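P-47 protein (Clostridium botulinum, PDB 6EKT) may belong to a progenitor toxin complex that shields botulinum neurotoxin in the host gut, and has the fold of tubular lipid-binding (TULIP) proteins. Local coordinates at residues Gly104-Leu109 and Asp145-Leu150. Numbering follows the deposited sequence.
Sequences GINPVL and DLNGNL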
loop_
_atom_site.group_PDB
_atom_site.type_symbol
_atom_site.label_atom_id
_atom_site.label_comp_id
_atom_site.label_asym_id
_atom_site.label_seq_id
_atom_site.Cartn_x
_atom_site.Cartn_y
_atom_site.Cartn_z
ATOM N N GLY A 104 -9.804 39.899 -1.502
ATOM C CA GLY A 104 -10.399 39.203 -2.643
ATOM C C GLY A 104 -9.417 38.723 -3.700
ATOM O O GLY A 104 -9.835 38.240 -4.753
ATOM N N ILE A 105 -8.118 38.829 -3.413
ATOM C CA ILE A 105 -7.064 38.299 -4.297
ATOM C C ILE A 105 -6.871 36.804 -3.986
ATOM O O ILE A 105 -6.829 36.399 -2.806
ATOM C CB ILE A 105 -5.750 39.141 -4.209
ATOM C CG1 ILE A 105 -5.844 40.423 -5.064
ATOM C CG2 ILE A 105 -4.528 38.365 -4.695
ATOM C CD1 ILE A 105 -6.900 41.419 -4.650
ATOM N N ASN A 106 -6.761 36.002 -5.052
ATOM C CA ASN A 106 -6.821 34.537 -4.963
ATOM C C ASN A 106 -5.650 33.867 -5.731
ATOM O O ASN A 106 -5.834 33.367 -6.856
ATOM C CB ASN A 106 -8.209 34.064 -5.446
ATOM C CG ASN A 106 -8.478 32.601 -5.147
ATOM O OD1 ASN A 106 -7.797 31.972 -4.322
ATOM N ND2 ASN A 106 -9.495 32.050 -5.810
ATOM N N PRO A 107 -4.434 33.860 -5.125
ATOM C CA PRO A 107 -3.258 33.294 -5.784
ATOM C C PRO A 107 -3.299 31.770 -5.868
ATOM O O PRO A 107 -3.905 31.101 -5.018
ATOM C CB PRO A 107 -2.095 33.728 -4.874
ATOM C CG PRO A 107 -2.652 34.821 -3.991
ATOM C CD PRO A 107 -4.082 34.404 -3.800
ATOM N N VAL A 108 -2.669 31.247 -6.916
ATOM C CA VAL A 108 -2.442 29.817 -7.044
ATOM C C VAL A 108 -0.937 29.601 -6.996
ATOM O O VAL A 108 -0.187 30.129 -7.840
ATOM C CB VAL A 108 -3.038 29.244 -8.355
ATOM C CG1 VAL A 108 -2.833 27.733 -8.430
ATOM C CG2 VAL A 108 -4.515 29.595 -8.466
ATOM N N LEU A 109 -0.508 28.851 -5.987
ATOM C CA LEU A 109 0.877 28.515 -5.813
ATOM C C LEU A 109 1.088 27.015 -5.992
ATOM O O LEU A 109 0.128 26.221 -5.975
ATOM C CB LEU A 109 1.362 28.938 -4.418
ATOM C CG LEU A 109 1.028 30.360 -3.950
ATOM C CD1 LEU A 109 1.382 30.576 -2.485
ATOM C CD2 LEU A 109 1.734 31.378 -4.822
ATOM N N ASP A 145 -3.403 36.176 -9.371
ATOM C CA ASP A 145 -4.785 36.332 -8.935
ATOM C C ASP A 145 -5.733 35.678 -9.932
ATOM O O ASP A 145 -5.910 36.154 -11.052
ATOM C CB ASP A 145 -5.146 37.819 -8.729
ATOM C CG ASP A 145 -6.530 38.017 -8.092
ATOM O OD1 ASP A 145 -7.125 37.054 -7.579
ATOM O OD2 ASP A 145 -7.021 39.163 -8.096
ATOM N N LEU A 146 -6.339 34.585 -9.489
ATOM C CA LEU A 146 -7.353 33.866 -10.255
ATOM C C LEU A 146 -8.579 34.757 -10.575
ATOM O O LEU A 146 -9.317 34.482 -11.524
ATOM C CB LEU A 146 -7.756 32.610 -9.476
ATOM C CG LEU A 146 -8.139 31.294 -10.161
ATOM C CD1 LEU A 146 -7.128 30.841 -11.206
ATOM C CD2 LEU A 146 -8.323 30.229 -9.093
ATOM N N ASN A 147 -8.761 35.826 -9.795
ATOM C CA ASN A 147 -9.866 36.785 -9.962
ATOM C C ASN A 147 -9.555 37.968 -10.906
ATOM O O ASN A 147 -10.420 38.826 -11.132
ATOM C CB ASN A 147 -10.335 37.287 -8.584
ATOM C CG ASN A 147 -10.901 36.180 -7.709
ATOM O OD1 ASN A 147 -11.491 35.223 -8.202
ATOM N ND2 ASN A 147 -10.726 36.309 -6.397
ATOM N N GLY A 148 -8.326 38.019 -11.430
ATOM C CA GLY A 148 -7.909 38.989 -12.462
ATOM C C GLY A 148 -7.634 40.434 -12.051
ATOM O O GLY A 148 -7.548 41.318 -12.909
ATOM N N ASN A 149 -7.474 40.672 -10.750
ATOM C CA ASN A 149 -7.375 42.029 -10.199
ATOM C C ASN A 149 -5.972 42.638 -10.200
ATOM O O ASN A 149 -5.831 43.859 -10.143
ATOM C CB ASN A 149 -7.964 42.082 -8.789
ATOM C CG ASN A 149 -9.464 41.873 -8.774
ATOM O OD1 ASN A 149 -10.222 42.833 -8.665
ATOM N ND2 ASN A 149 -9.899 40.623 -8.890
ATOM N N LEU A 150 -4.940 41.805 -10.257
ATOM C CA LEU A 150 -3.571 42.320 -10.305
ATOM C C LEU A 150 -3.019 42.337 -11.729
ATOM O O LEU A 150 -3.119 41.340 -12.458
ATOM C CB LEU A 150 -2.651 41.551 -9.350
ATOM C CG LEU A 150 -2.941 41.730 -7.857
ATOM C CD1 LEU A 150 -2.304 40.593 -7.085
ATOM C CD2 LEU A 150 -2.483 43.070 -7.295
#
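Asp145 joins Asn106 in a polar loop-to-loop contact, in which loop 145-150 is hydrogen-bonded to residues 104-106, just ahead of strand 108-118. The carboxylate is the hub. Asp145 OD1 accepts Asn106 N at 2.8 Å. On the opposite face of the carboxylate plane the same Asp145 OD1 takes Asn147 N at 3.0 Å, so the group is held on one face by segment 104-109 and on the other by its own loop. The Asn147 bond closes an Asx turn, and a type I turn from Asp145 to Gly148 overlaps it. OD2 takes Asn149 N, which leaves both carboxylate oxygens held by backbone amides and probably stabilises the negative charge in this buried position. With CG anti to the backbone N (chi1 -172°), the Asp145 side chain reaches across Ile105, crossing it at about a right angle with OD2 3.5 Å from Ile105 CG1.

Two further bonds flank the hub. Leu146 N donates to Asn106 O at 2.9 Å, nearly straight at 171° but from above the carbonyl plane. The Asn147 amide gives ND2 to Gly104 O at 2.7 Å, the acceptor lying almost in the amide plane. Apolar contacts border this hydrogen-bonded centre: Leu146 CD2 meets Val108 CG2 at 3.9 Å, while Leu150 CD1 reaches Ile105 CG2 at 4.0 Å.

Within the TULIP-like fold, the loop links strand 124-141 to helix 152-168. Gly104 and Ile105 pair by backbone with Ile88 of strand 81-88, Val108 bonds to Ile142 and Val143, and Pro107 and Leu150 both pack on Phe158 of helix 152-168.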